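Side-chain contacts in E3 ubiquitin-protein ligase ORTHRUS 2 (Arabidopsis thaliana, PDB 7DUF), which probably works as a RING-type E3 ubiquitin ligase, transferring ubiquitin to target proteins, and carries a zinc-binding PHD finger that does not recognise histone H3K4 peptides: residues A[44-47]-A[48-52]; A[31-35]-A[36-40]. One frame throughout, in Å; residues are numbered along the deposited sequence.

Interaction 1 (A[44-47]-A[48-52]); sequences SCLS and SPPKT. With ZN (zinc ion), chain D.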
loop_
_atom_site.group_PDB
_atom_site.type_symbol
_atom_site.label_atom_id
_atom_site.label_comp_id
_atom_site.label_asym_id
_atom_site.label_seq_id
_atom_site.Cartn_x
_atom_site.Cartn_y
_atom_site.Cartn_z
ATOM N N SER A 44 3.655 4.205 -11.126
ATOM C CA SER A 44 4.640 4.896 -11.950
ATOM C C SER A 44 3.976 5.910 -12.871
ATOM O O SER A 44 4.511 7.004 -13.088
ATOM C CB SER A 44 5.449 3.884 -12.761
ATOM O OG SER A 44 5.802 4.414 -14.027
ATOM N N CYS A 45 2.807 5.572 -13.412
ATOM C CA CYS A 45 2.117 6.406 -14.384
ATOM C C CYS A 45 1.207 7.447 -13.743
ATOM O O CYS A 45 0.397 8.058 -14.447
ATOM C CB CYS A 45 1.303 5.530 -15.340
ATOM S SG CYS A 45 2.297 4.537 -16.479
ATOM N N LEU A 46 1.312 7.659 -12.435
ATOM C CA LEU A 46 0.485 8.657 -11.775
ATOM C C LEU A 46 1.045 10.057 -12.009
ATOM O O LEU A 46 2.199 10.237 -12.403
ATOM C CB LEU A 46 0.390 8.375 -10.276
ATOM C CG LEU A 46 -0.605 7.297 -9.841
ATOM C CD1 LEU A 46 -0.593 7.142 -8.329
ATOM C CD2 LEU A 46 -2.005 7.622 -10.339
ATOM N N SER A 47 0.199 11.059 -11.765
ATOM C CA SER A 47 0.647 12.444 -11.864
ATOM C C SER A 47 1.360 12.881 -10.590
ATOM O O SER A 47 2.441 13.479 -10.647
ATOM C CB SER A 47 -0.539 13.364 -12.159
ATOM O OG SER A 47 -0.707 13.549 -13.554
ATOM N N SER A 48 0.769 12.587 -9.434
ATOM C CA SER A 48 1.357 12.904 -8.135
ATOM C C SER A 48 1.337 11.641 -7.286
ATOM O O SER A 48 0.368 11.382 -6.559
ATOM C CB SER A 48 0.611 14.047 -7.449
ATOM O OG SER A 48 0.888 15.286 -8.078
ATOM N N PRO A 49 2.386 10.823 -7.363
ATOM C CA PRO A 49 2.445 9.639 -6.514
ATOM C C PRO A 49 2.475 10.034 -5.054
ATOM O O PRO A 49 2.917 11.144 -4.699
ATOM C CB PRO A 49 3.755 8.964 -6.944
ATOM C CG PRO A 49 4.012 9.485 -8.323
ATOM C CD PRO A 49 3.536 10.903 -8.276
ATOM N N PRO A 50 2.007 9.160 -4.162
ATOM C CA PRO A 50 2.006 9.497 -2.734
ATOM C C PRO A 50 3.422 9.659 -2.203
ATOM O O PRO A 50 4.338 8.930 -2.590
ATOM C CB PRO A 50 1.291 8.304 -2.090
ATOM C CG PRO A 50 1.489 7.183 -3.061
ATOM C CD PRO A 50 1.427 7.829 -4.413
ATOM N N LYS A 51 3.598 10.633 -1.307
ATOM C CA LYS A 51 4.917 10.991 -0.805
ATOM C C LYS A 51 5.118 10.689 0.673
ATOM O O LYS A 51 6.257 10.758 1.148
ATOM C CB LYS A 51 5.191 12.483 -1.052
ATOM C CG LYS A 51 5.204 12.880 -2.520
ATOM C CD LYS A 51 5.193 14.394 -2.708
ATOM C CE LYS A 51 4.709 15.129 -1.464
ATOM N NZ LYS A 51 4.207 16.496 -1.778
ATOM N N THR A 52 4.059 10.373 1.413
ATOM C CA THR A 52 4.177 9.989 2.810
ATOM C C THR A 52 3.650 8.573 2.992
ATOM O O THR A 52 2.921 8.043 2.149
ATOM C CB THR A 52 3.418 10.953 3.734
ATOM O OG1 THR A 52 2.009 10.713 3.629
ATOM C CG2 THR A 52 3.712 12.399 3.360
HETATM ZN ZN ZN D . 1.697 2.294 -16.453
#

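Interaction 2 (A[31-35]-A[36-40]); sequences SLTCG and TCVTP. With ZN (zinc ion), chain C.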
loop_
_atom_site.group_PDB
_atom_site.type_symbol
_atom_site.label_atom_id
_atom_site.label_comp_id
_atom_site.label_asym_id
_atom_site.label_seq_id
_atom_site.Cartn_x
_atom_site.Cartn_y
_atom_site.Cartn_z
ATOM N N SER A 31 2.091 -1.281 -7.712
ATOM C CA SER A 31 0.639 -1.285 -7.804
ATOM C C SER A 31 0.024 -0.656 -6.561
ATOM O O SER A 31 0.477 -0.901 -5.439
ATOM C CB SER A 31 0.103 -2.709 -7.984
ATOM O OG SER A 31 -1.223 -2.819 -7.496
ATOM N N LEU A 32 -1.010 0.155 -6.773
ATOM C CA LEU A 32 -1.739 0.809 -5.695
ATOM C C LEU A 32 -3.227 0.726 -5.989
ATOM O O LEU A 32 -3.662 1.073 -7.092
ATOM C CB LEU A 32 -1.313 2.273 -5.540
ATOM C CG LEU A 32 -0.670 2.676 -4.213
ATOM C CD1 LEU A 32 -0.645 4.188 -4.064
ATOM C CD2 LEU A 32 -1.403 2.030 -3.045
ATOM N N THR A 33 -4.003 0.268 -5.012
ATOM C CA THR A 33 -5.449 0.186 -5.141
ATOM C C THR A 33 -6.102 1.272 -4.296
ATOM O O THR A 33 -5.621 1.599 -3.206
ATOM C CB THR A 33 -5.972 -1.192 -4.722
ATOM O OG1 THR A 33 -6.249 -1.197 -3.316
ATOM C CG2 THR A 33 -4.949 -2.272 -5.039
ATOM N N CYS A 34 -7.191 1.831 -4.812
ATOM C CA CYS A 34 -7.887 2.906 -4.125
ATOM C C CYS A 34 -8.604 2.378 -2.886
ATOM O O CYS A 34 -9.091 1.246 -2.855
ATOM C CB CYS A 34 -8.887 3.573 -5.070
ATOM S SG CYS A 34 -9.818 4.952 -4.363
ATOM N N GLY A 35 -8.655 3.213 -1.849
ATOM C CA GLY A 35 -9.387 2.857 -0.650
ATOM C C GLY A 35 -10.881 3.069 -0.731
ATOM O O GLY A 35 -11.603 2.686 0.194
ATOM N N THR A 36 -11.361 3.667 -1.822
ATOM C CA THR A 36 -12.780 3.957 -1.999
ATOM C C THR A 36 -13.389 3.036 -3.052
ATOM O O THR A 36 -14.249 2.215 -2.728
ATOM C CB THR A 36 -12.978 5.429 -2.370
ATOM O OG1 THR A 36 -12.663 6.254 -1.240
ATOM C CG2 THR A 36 -14.417 5.687 -2.790
ATOM N N CYS A 37 -12.960 3.144 -4.308
ATOM C CA CYS A 37 -13.487 2.318 -5.386
ATOM C C CYS A 37 -12.720 1.015 -5.574
ATOM O O CYS A 37 -13.183 0.146 -6.320
ATOM C CB CYS A 37 -13.479 3.104 -6.701
ATOM S SG CYS A 37 -11.827 3.543 -7.289
ATOM N N VAL A 38 -11.571 0.865 -4.913
ATOM C CA VAL A 38 -10.698 -0.300 -5.029
ATOM C C VAL A 38 -10.372 -0.549 -6.496
ATOM O O VAL A 38 -10.611 -1.639 -7.028
ATOM C CB VAL A 38 -11.323 -1.541 -4.366
ATOM C CG1 VAL A 38 -10.261 -2.606 -4.131
ATOM C CG2 VAL A 38 -11.990 -1.161 -3.054
ATOM N N THR A 39 -9.844 0.470 -7.162
ATOM C CA THR A 39 -9.329 0.295 -8.513
ATOM C C THR A 39 -7.812 0.282 -8.473
ATOM O O THR A 39 -7.211 1.163 -7.842
ATOM C CB THR A 39 -9.812 1.416 -9.430
ATOM O OG1 THR A 39 -11.225 1.592 -9.272
ATOM C CG2 THR A 39 -9.507 1.083 -10.884
ATOM N N PRO A 40 -7.155 -0.690 -9.102
ATOM C CA PRO A 40 -5.689 -0.690 -9.119
ATOM C C PRO A 40 -5.150 0.341 -10.097
ATOM O O PRO A 40 -5.663 0.505 -11.207
ATOM C CB PRO A 40 -5.340 -2.115 -9.559
ATOM C CG PRO A 40 -6.513 -2.550 -10.366
ATOM C CD PRO A 40 -7.721 -1.876 -9.767
HETATM ZN ZN ZN C . -10.945 5.478 -6.337
#

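Interaction 1 (A[44-47]-A[48-52])
From Leu46 to Pro50 the backbone runs as an irregular loop that turns at Ser47 and Ser48 and then extends through the two prolines. This loop belongs to the PHD finger, where it joins the last ligand of a zinc site of three cysteines and one histidine to the short helix 53-57. No hydrogen bond links 44-47 to 48-52; between side chains the contact is apolar. Leu46 carries it. Its CB lies 4.3 Å from CG of Pro49. One branch reaches further along the chain, with CD1 of Leu46 4.5 Å from CD of Pro50. CD1 gets there because the side chain is extended, anti to CA about the CB-CG bond (chi2 -179°). These are loose van der Waals approaches. The buried leucine also touches Gln10, Trp59 and Pro62.

At the bend, CD of Pro49 sits 3.7 Å from the carbonyl O of Ser47. The side chain of Ser47 turns away from 48-52, and its OG is hydrogen-bonded to the backbone O of Ala6. The backbone N of Ser47 is bonded to the side chain of Gln10. At the far end Thr52 is the N-cap of helix 53-57, its OG1 bonded to the backbone N of Ser55. At the near end Cys45 points away from the prolines and joins Cys19, Cys22 and His42 around the zinc, its SG 2.3 Å from the metal.

Interaction 2 (A[31-35]-A[36-40])
Cys34 and Thr39 hold the base of the loop of a beta hairpin, with the backbone N of Cys34 donating to O of Thr39 over 3.1 Å. The donor stands above the carbonyl plane, 43° out of it. Next to this bond Thr33 and Pro40 form an antiparallel non-hydrogen-bonded pair, CA to CA 4.1 Å. Each residue of the pair also makes a CA-H...O contact: CA of Thr33 to O of Thr39, and CA of Pro40 to O of Leu32.

The close-packed part lies around the sulfur of Cys34. SG is anti to the backbone N (chi1 -179°), which carries it across the turn toward Thr36 and Cys37. There it accepts a fairly straight hydrogen bond from N of Thr36, at 3.2 Å and 162°. A second, weak one comes from N of Cys37 at 3.6 Å. Such N-H...S bonds are the mark of a zinc knuckle, the CxxC turn that PHD and RING fingers use to present two cysteines to one metal. Here SG of Cys34 and SG of Cys37 each lie 2.3 Å from the zinc, and Cys61 and Cys64 complete the four-cysteine site. The amide donors would be expected to ease the negative charge on the Cys34 thiolate.

The other side is looser and largely open to solvent. Val38 points its side chain away from 31-35, and CG2 comes no nearer than 3.8 Å to O of Cys34. Val38 has a left-handed backbone conformation (positive phi and psi), where the chain turns back toward the strand partner. Thr33 is exposed on the same sheet face as Pro40, and its OG1 is no closer than 4.3 Å to CG1 of Val38.

In the fold
Interaction 2 comes first along the chain, and strand 40-42 carries it on toward interaction 1. Their centres are 13 Å apart, on opposite sides of the centre of the chain. Each holds part of a different zinc site: residues 31-40 supply two ligands of the four-cysteine site, and residues 44-52 supply one of the site with three cysteines and a histidine. His42, between them in sequence, is another ligand of the latter. The two contacts also touch directly, where CG of Pro50 packs on CD1 of Leu32 at 3.8 Å. Trp59 borders both, against Leu46 and Leu32. The second subunit meets the same region, with its Leu53 on Pro50 and its Leu57 on Leu32.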